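Local coordinates for lysozyme (Meretrix lusoria, PDB 4PJ2), which cleaves the peptidoglycan of Gram-positive bacteria as an invertebrate-type lysozyme and also hydrolyses chitin, at residues S12-M17 / G88-H93; A43-C48 / S53-C58. One frame throughout, in Å; residues are numbered along the deposited sequence. Where two conformers were deposited one is given.

Contact 1: S12-M17 / G88-H93; sequences SCICKM and GFAREH
Ile14 reaches from helix 8-19 to helix 86-95 and meets Ala90 and His93 with different branches. The methyl CG2 lies 3.6 Å from CD2 of His93, approaching the imidazole obliquely. The longer branch runs along Ala90: CG1 is 4.1 Å from the Ala90 methyl CB, and the terminal CD1 comes within 3.8 Å of Ala90 CA. Placing CG1 beside the backbone N (chi1 -64°) parts the two branches between these neighbours, while an extended chi2 carries CD1 across to the opposite backbone. The small Ala90 side chain is consistent with CD1 reaching the main chain of helix 86-95, and the CA atoms of Ile14 and Ala90 are 6.3 Å apart. The axes of these two helical segments, 34° apart in direction, approach to 10.5 Å.

Farther out, Tyr108 of helix 106-112 also touches Ile14. The His93 ring is held from both nitrogens, with ND1 hydrogen-bonded to Tyr44 OH and NE2 to Phe38 O, which fixes its rotation and leaves CD2 against the isoleucine methyl. Cys13 and Cys15, flanking Ile14 in sequence, anchor helix 8-19 through disulfides to Cys118 and Cys21. This is apolar helix-helix packing in the buried core of the type-I lysozyme fold, and it backs His93, a substrate-binding residue of the active-site cleft.

Contact 2: A43-C48 / S53-C58; sequences AYWIDC and SSWKSC
Ser54 OG and Ser57 OG share a 2.7 Å hydrogen bond, in which either may be the donor, at the N-cap of helix 55-59, where Ser54 also lays its main chain over one face of the Trp45 indole. The indole NE1 of Trp45 has Cys58 CB 3.5 Å away and gives its hydrogen bond to Pro51 O, in the loop joining the two segments. That bond helps to set the turn of the ring, alongside the packing on its face: Trp55 N is 3.3 Å above the Trp45 plane and over its centre, and Ser54 C approaches CZ2 at 3.4 Å, nearer the rim. Trp55 CA makes a CH-pi contact, 3.5 Å from the centroid of the five-membered Trp45 ring and 15° off its normal. Cys58 SG instead lies at the edge of that five-membered ring, 4.7 Å from its centroid, as a sulfur-aromatic contact.

With its CG anti to the backbone N (chi1 -178°), Trp45 holds the indole out from helix 42-47 toward this surface. The Trp55 indole departs in another direction, and the two five-membered rings are inclined at 36°; apolar contact between the side chains is made chiefly by Trp55 CB, 3.6 Å from Trp45 CE3. The Trp55 side chain packs on Leu33 and Cys35 of strand 32-35, and its NE1 is hydrogen-bonded to Ile40 O of strand 40-41. The result is two short helices joined by a short loop and disulfide-linked (Cys48-Cys68, Cys58-Cys64) to helix 62-76 in the type-I lysozyme fold, the first carrying substrate-binding residues Ala43 to Asp47.

In the fold
The two contacts have centres about 17 Å apart and meet through His93 of contact 1 and Tyr44 of contact 2, whose ND1 and OH lie 2.8 Å apart in a probable hydrogen bond, with the rings at about 75°. Contact 2 falls within the chain between the two segments of contact 1. Both residues bind substrate, and the His93 side chain also approaches Glu18, the predicted proton donor, to about 3 Å between side chains. Trp45, also a substrate-binding residue, has its side chain about 8 Å from that of Tyr72 and about 10 Å from that of His93. A bound putative exported protein touches both contacts, hydrogen-bonding the His93 backbone and the Asp47 carboxylate.

Contact 1: S12-M17 / G88-H93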
ATOM      1  N   SER D  12      19.194  -3.142 -13.072  1.00 24.18           N
ATOM      2  CA  SER D  12      18.940  -2.957 -14.490  0.82 24.61           C
ATOM      3  C   SER D  12      17.664  -3.687 -14.918  1.00 24.39           C
ATOM      4  O   SER D  12      16.837  -3.141 -15.658  1.00 24.58           O
ATOM      5  CB  SER D  12      20.161  -3.447 -15.283  0.82 25.63           C
ATOM      6  OG  SER D  12      19.945  -3.373 -16.689  0.82 26.70           O
ATOM      7  N   CYS D  13      17.512  -4.930 -14.480  1.00 22.79           N
ATOM      8  CA  CYS D  13      16.334  -5.701 -14.835  1.00 23.64           C
ATOM      9  C   CYS D  13      15.066  -5.083 -14.266  1.00 22.19           C
ATOM     10  O   CYS D  13      14.042  -5.023 -14.958  1.00 22.84           O
ATOM     11  CB  CYS D  13      16.496  -7.159 -14.398  1.00 23.80           C
ATOM     12  SG  CYS D  13      17.761  -8.052 -15.351  1.00 25.58           S
ATOM     13  N   ILE D  14      15.109  -4.610 -13.018  1.00 22.02           N
ATOM     14  CA  ILE D  14      13.946  -3.946 -12.452  1.00 21.60           C
ATOM     15  C   ILE D  14      13.641  -2.671 -13.228  1.00 22.33           C
ATOM     16  O   ILE D  14      12.484  -2.373 -13.514  1.00 22.43           O
ATOM     17  CB  ILE D  14      14.147  -3.616 -10.955  1.00 21.80           C
ATOM     18  CG1 ILE D  14      14.289  -4.921 -10.162  1.00 21.79           C
ATOM     19  CG2 ILE D  14      12.977  -2.763 -10.440  1.00 21.76           C
ATOM     20  CD1 ILE D  14      14.720  -4.749  -8.694  1.00 21.26           C
ATOM     21  N   CYS D  15      14.678  -1.917 -13.565  1.00 22.95           N
ATOM     22  CA  CYS D  15      14.509  -0.701 -14.345  1.00 24.07           C
ATOM     23  C   CYS D  15      13.837  -1.023 -15.685  1.00 24.30           C
ATOM     24  O   CYS D  15      12.851  -0.400 -16.054  1.00 24.23           O
ATOM     25  CB  CYS D  15      15.879  -0.042 -14.526  1.00 26.23           C
ATOM     26  SG  CYS D  15      15.852   1.687 -15.031  1.00 28.48           S
ATOM     27  N   LYS D  16      14.334  -2.035 -16.383  1.00 24.41           N
ATOM     28  CA  LYS D  16      13.732  -2.425 -17.661  1.00 24.28           C
ATOM     29  C   LYS D  16      12.281  -2.861 -17.492  1.00 23.58           C
ATOM     30  O   LYS D  16      11.409  -2.503 -18.283  1.00 24.21           O
ATOM     31  CB  LYS D  16      14.551  -3.540 -18.306  1.00 25.17           C
ATOM     32  CG  LYS D  16      15.892  -3.058 -18.842  1.00 26.09           C
ATOM     33  CD  LYS D  16      16.731  -4.178 -19.434  1.00 28.50           C
ATOM     34  CE  LYS D  16      18.087  -3.650 -19.908  1.00 30.46           C
ATOM     35  NZ  LYS D  16      18.913  -4.667 -20.628  1.00 31.74           N
ATOM     36  N   MET D  17      12.013  -3.605 -16.428  1.00 24.46           N
ATOM     37  CA  MET D  17      10.659  -4.063 -16.139  1.00 24.94           C
ATOM     38  C   MET D  17       9.702  -2.899 -15.936  1.00 23.55           C
ATOM     39  O   MET D  17       8.581  -2.924 -16.439  1.00 24.17           O
ATOM     40  CB  MET D  17      10.685  -4.916 -14.862  1.00 25.26           C
ATOM     41  CG  MET D  17       9.358  -5.569 -14.482  1.00 25.52           C
ATOM     42  SD  MET D  17       8.761  -6.642 -15.836  1.00 25.65           S
ATOM     43  CE  MET D  17       7.364  -7.385 -14.969  1.00 25.91           C
ATOM     44  N   GLY D  88      13.988 -11.628  -4.478  1.00 21.33           N
ATOM     45  CA  GLY D  88      13.461 -10.928  -3.323  1.00 20.10           C
ATOM     46  C   GLY D  88      13.290  -9.442  -3.572  1.00 19.32           C
ATOM     47  O   GLY D  88      12.217  -8.872  -3.333  1.00 19.29           O
ATOM     48  N   PHE D  89      14.344  -8.804  -4.064  1.00 19.30           N
ATOM     49  CA  PHE D  89      14.335  -7.353  -4.212  1.00 18.76           C
ATOM     50  C   PHE D  89      13.305  -6.891  -5.244  1.00 18.70           C
ATOM     51  O   PHE D  89      12.630  -5.890  -5.043  1.00 19.24           O
ATOM     52  CB  PHE D  89      15.714  -6.819  -4.590  1.00 18.73           C
ATOM     53  CG  PHE D  89      16.807  -7.127  -3.579  1.00 18.76           C
ATOM     54  CD1 PHE D  89      18.036  -7.612  -4.009  1.00 18.65           C
ATOM     55  CD2 PHE D  89      16.625  -6.899  -2.213  1.00 18.67           C
ATOM     56  CE1 PHE D  89      19.051  -7.889  -3.099  1.00 18.90           C
ATOM     57  CE2 PHE D  89      17.658  -7.176  -1.294  1.00 18.42           C
ATOM     58  CZ  PHE D  89      18.860  -7.665  -1.747  1.00 18.88           C
ATOM     59  N   ALA D  90      13.231  -7.588  -6.383  1.00 19.25           N
ATOM     60  CA  ALA D  90      12.218  -7.269  -7.391  1.00 19.98           C
ATOM     61  C   ALA D  90      10.808  -7.359  -6.811  1.00 19.04           C
ATOM     62  O   ALA D  90       9.956  -6.501  -7.083  1.00 20.12           O
ATOM     63  CB  ALA D  90      12.376  -8.196  -8.620  1.00 20.58           C
ATOM     64  N   ARG D  91      10.541  -8.427  -6.073  1.00 19.03           N
ATOM     65  CA  ARG D  91       9.212  -8.622  -5.497  1.00 18.20           C
ATOM     66  C   ARG D  91       8.881  -7.586  -4.396  1.00 17.32           C
ATOM     67  O   ARG D  91       7.741  -7.172  -4.278  1.00 18.07           O
ATOM     68  CB  ARG D  91       9.018 -10.064  -5.013  1.00 19.10           C
ATOM     69  CG  ARG D  91       9.021 -11.079  -6.171  1.00 20.27           C
ATOM     70  CD  ARG D  91       8.849 -12.518  -5.715  1.00 21.86           C
ATOM     71  NE  ARG D  91       7.556 -12.771  -5.090  1.00 22.05           N
ATOM     72  CZ  ARG D  91       7.253 -13.863  -4.396  1.00 24.01           C
ATOM     73  NH1 ARG D  91       8.158 -14.825  -4.219  1.00 25.22           N
ATOM     74  NH2 ARG D  91       6.050 -13.978  -3.851  1.00 24.00           N
ATOM     75  N   GLU D  92       9.885  -7.145  -3.637  1.00 16.96           N
ATOM     76  CA  GLU D  92       9.702  -6.021  -2.710  1.00 16.59           C
ATOM     77  C   GLU D  92       9.407  -4.743  -3.467  1.00 16.71           C
ATOM     78  O   GLU D  92       8.562  -3.960  -3.097  1.00 17.10           O
ATOM     79  CB  GLU D  92      10.969  -5.801  -1.872  1.00 16.77           C
ATOM     80  CG  GLU D  92      11.312  -6.937  -0.925  1.00 16.97           C
ATOM     81  CD  GLU D  92      10.372  -7.018   0.225  1.00 16.69           C
ATOM     82  OE1 GLU D  92      10.676  -6.370   1.258  1.00 16.95           O
ATOM     83  OE2 GLU D  92       9.377  -7.745   0.129  1.00 16.91           O
ATOM     84  N   HIS D  93      10.126  -4.549  -4.563  1.00 16.91           N
ATOM     85  CA  HIS D  93       9.923  -3.341  -5.315  1.00 17.74           C
ATOM     86  C   HIS D  93       8.504  -3.243  -5.870  1.00 16.97           C
ATOM     87  O   HIS D  93       7.895  -2.190  -5.815  1.00 17.79           O
ATOM     88  CB  HIS D  93      10.910  -3.251  -6.457  1.00 18.21           C
ATOM     89  CG  HIS D  93      10.879  -1.917  -7.088  1.00 19.39           C
ATOM     90  ND1 HIS D  93      11.343  -0.793  -6.446  1.00 19.18           N
ATOM     91  CD2 HIS D  93      10.357  -1.490  -8.266  1.00 19.62           C
ATOM     92  CE1 HIS D  93      11.140   0.264  -7.206  1.00 21.23           C
ATOM     93  NE2 HIS D  93      10.543  -0.133  -8.317  1.00 20.14           N
TER

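Contact 2: A43-C48 / S53-C58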
ATOM      1  N   ALA D  43       5.034   7.299  -1.030  1.00 17.76           N
ATOM      2  CA  ALA D  43       5.212   6.518   0.190  1.00 18.08           C
ATOM      3  C   ALA D  43       6.546   5.787   0.184  1.00 17.28           C
ATOM      4  O   ALA D  43       7.202   5.629   1.224  1.00 17.71           O
ATOM      5  CB  ALA D  43       4.083   5.528   0.357  1.00 18.55           C
ATOM      6  N   TYR D  44       6.926   5.300  -0.994  1.00 17.49           N
ATOM      7  CA  TYR D  44       8.169   4.569  -1.176  1.00 17.20           C
ATOM      8  C   TYR D  44       9.343   5.509  -0.935  1.00 17.45           C
ATOM      9  O   TYR D  44      10.261   5.185  -0.189  1.00 18.31           O
ATOM     10  CB  TYR D  44       8.195   3.970  -2.572  1.00 17.12           C
ATOM     11  CG  TYR D  44       9.290   2.973  -2.897  1.00 16.42           C
ATOM     12  CD1 TYR D  44      10.603   3.382  -3.067  1.00 17.81           C
ATOM     13  CD2 TYR D  44       8.988   1.647  -3.150  1.00 16.95           C
ATOM     14  CE1 TYR D  44      11.593   2.479  -3.413  1.00 17.85           C
ATOM     15  CE2 TYR D  44       9.972   0.732  -3.507  1.00 17.09           C
ATOM     16  CZ  TYR D  44      11.272   1.155  -3.624  1.00 17.57           C
ATOM     17  OH  TYR D  44      12.250   0.274  -4.012  1.00 18.15           O
ATOM     18  N   TRP D  45       9.281   6.695  -1.533  1.00 18.38           N
ATOM     19  CA  TRP D  45      10.331   7.693  -1.380  1.00 19.59           C
ATOM     20  C   TRP D  45      10.497   8.139   0.064  1.00 19.12           C
ATOM     21  O   TRP D  45      11.618   8.297   0.546  1.00 21.24           O
ATOM     22  CB  TRP D  45      10.057   8.907  -2.274  1.00 20.20           C
ATOM     23  CG  TRP D  45      11.129   9.940  -2.194  1.00 21.45           C
ATOM     24  CD1 TRP D  45      12.367   9.876  -2.755  1.00 22.18           C
ATOM     25  CD2 TRP D  45      11.068  11.188  -1.497  1.00 22.85           C
ATOM     26  NE1 TRP D  45      13.079  11.013  -2.461  1.00 23.26           N
ATOM     27  CE2 TRP D  45      12.304  11.835  -1.690  1.00 23.88           C
ATOM     28  CE3 TRP D  45      10.083  11.827  -0.739  1.00 24.02           C
ATOM     29  CZ2 TRP D  45      12.583  13.088  -1.145  1.00 24.34           C
ATOM     30  CZ3 TRP D  45      10.362  13.068  -0.201  1.00 25.08           C
ATOM     31  CH2 TRP D  45      11.598  13.690  -0.412  1.00 25.42           C
ATOM     32  N   ILE D  46       9.385   8.319   0.762  1.00 19.03           N
ATOM     33  CA  ILE D  46       9.432   8.697   2.168  1.00 18.72           C
ATOM     34  C   ILE D  46      10.180   7.623   2.968  1.00 18.61           C
ATOM     35  O   ILE D  46      11.087   7.926   3.742  1.00 20.90           O
ATOM     36  CB  ILE D  46       8.005   8.918   2.744  1.00 20.40           C
ATOM     37  CG1 ILE D  46       7.405  10.201   2.157  1.00 22.24           C
ATOM     38  CG2 ILE D  46       8.020   8.957   4.274  1.00 21.36           C
ATOM     39  CD1 ILE D  46       5.917  10.387   2.430  1.00 24.11           C
ATOM     40  N   ASP D  47       9.844   6.361   2.740  1.00 17.25           N
ATOM     41  CA  ASP D  47      10.428   5.281   3.523  1.00 16.67           C
ATOM     42  C   ASP D  47      11.874   4.971   3.123  1.00 16.40           C
ATOM     43  O   ASP D  47      12.615   4.409   3.930  1.00 16.98           O
ATOM     44  CB  ASP D  47       9.601   4.014   3.383  1.00 16.44           C
ATOM     45  CG  ASP D  47       8.315   4.054   4.175  1.00 15.84           C
ATOM     46  OD1 ASP D  47       8.037   5.033   4.909  1.00 16.51           O
ATOM     47  OD2 ASP D  47       7.575   3.054   4.076  1.00 15.18           O
ATOM     48  N   CYS D  48      12.285   5.327   1.911  1.00 17.09           N
ATOM     49  CA  CYS D  48      13.662   5.065   1.491  1.00 17.46           C
ATOM     50  C   CYS D  48      14.597   6.187   1.936  1.00 19.29           C
ATOM     51  O   CYS D  48      15.738   6.264   1.495  1.00 20.48           O
ATOM     52  CB  CYS D  48      13.754   4.859  -0.024  1.00 18.98           C
ATOM     53  SG  CYS D  48      13.680   6.360  -1.005  1.00 20.77           S
ATOM     54  N   SER D  53      16.122  16.119  -3.253  1.00 30.73           N
ATOM     55  CA  SER D  53      15.391  17.304  -2.833  0.59 30.89           C
ATOM     56  C   SER D  53      13.900  17.043  -2.657  1.00 31.39           C
ATOM     57  O   SER D  53      13.248  17.690  -1.843  1.00 32.45           O
ATOM     58  CB  SER D  53      15.594  18.408  -3.866  0.59 30.58           C
ATOM     59  OG  SER D  53      15.086  19.651  -3.416  0.59 30.98           O
ATOM     60  N   SER D  54      13.366  16.103  -3.432  1.00 31.29           N
ATOM     61  CA  SER D  54      11.945  15.783  -3.383  1.00 31.34           C
ATOM     62  C   SER D  54      11.690  14.453  -4.087  1.00 29.82           C
ATOM     63  O   SER D  54      12.547  13.946  -4.811  1.00 29.03           O
ATOM     64  CB  SER D  54      11.128  16.889  -4.050  1.00 33.11           C
ATOM     65  OG  SER D  54      11.417  16.954  -5.435  1.00 33.92           O
ATOM     66  N   TRP D  55      10.500  13.904  -3.868  1.00 29.36           N
ATOM     67  CA  TRP D  55      10.109  12.633  -4.455  1.00 28.75           C
ATOM     68  C   TRP D  55      10.220  12.646  -5.990  1.00 28.77           C
ATOM     69  O   TRP D  55      10.899  11.808  -6.584  1.00 27.95           O
ATOM     70  CB  TRP D  55       8.693  12.316  -3.982  1.00 28.85           C
ATOM     71  CG  TRP D  55       7.894  11.424  -4.841  1.00 27.95           C
ATOM     72  CD1 TRP D  55       8.297  10.282  -5.474  1.00 27.82           C
ATOM     73  CD2 TRP D  55       6.521  11.599  -5.160  1.00 27.75           C
ATOM     74  NE1 TRP D  55       7.245   9.737  -6.172  1.00 27.44           N
ATOM     75  CE2 TRP D  55       6.142  10.531  -5.993  1.00 27.79           C
ATOM     76  CE3 TRP D  55       5.567  12.558  -4.814  1.00 28.51           C
ATOM     77  CZ2 TRP D  55       4.849  10.398  -6.488  1.00 29.11           C
ATOM     78  CZ3 TRP D  55       4.291  12.427  -5.310  1.00 29.12           C
ATOM     79  CH2 TRP D  55       3.940  11.353  -6.136  1.00 29.44           C
ATOM     80  N   LYS D  56       9.566  13.603  -6.638  1.00 29.83           N
ATOM     81  CA  LYS D  56       9.510  13.605  -8.101  1.00 31.00           C
ATOM     82  C   LYS D  56      10.867  13.890  -8.741  1.00 30.99           C
ATOM     83  O   LYS D  56      11.200  13.322  -9.784  1.00 31.59           O
ATOM     84  CB  LYS D  56       8.455  14.591  -8.589  1.00 31.41           C
ATOM     85  CG  LYS D  56       7.058  14.184  -8.173  1.00 32.06           C
ATOM     86  CD  LYS D  56       6.020  15.205  -8.589  1.00 33.43           C
ATOM     87  CE  LYS D  56       4.624  14.767  -8.177  1.00 34.12           C
ATOM     88  NZ  LYS D  56       3.617  15.833  -8.397  1.00 35.17           N
ATOM     89  N   SER D  57      11.651  14.761  -8.121  1.00 30.49           N
ATOM     90  CA  SER D  57      12.982  15.038  -8.636  0.54 30.93           C
ATOM     91  C   SER D  57      13.900  13.829  -8.465  1.00 30.38           C
ATOM     92  O   SER D  57      14.686  13.518  -9.354  1.00 31.04           O
ATOM     93  CB  SER D  57      13.584  16.282  -7.979  0.54 31.86           C
ATOM     94  OG  SER D  57      13.698  16.140  -6.581  0.54 32.73           O
ATOM     95  N   CYS D  58      13.789  13.133  -7.341  1.00 29.25           N
ATOM     96  CA  CYS D  58      14.602  11.951  -7.109  1.00 28.90           C
ATOM     97  C   CYS D  58      14.239  10.864  -8.113  1.00 28.60           C
ATOM     98  O   CYS D  58      15.116  10.220  -8.699  1.00 28.58           O
ATOM     99  CB  CYS D  58      14.388  11.446  -5.683  1.00 29.47           C
ATOM    100  SG  CYS D  58      15.438  10.078  -5.242  1.00 30.78           S
TER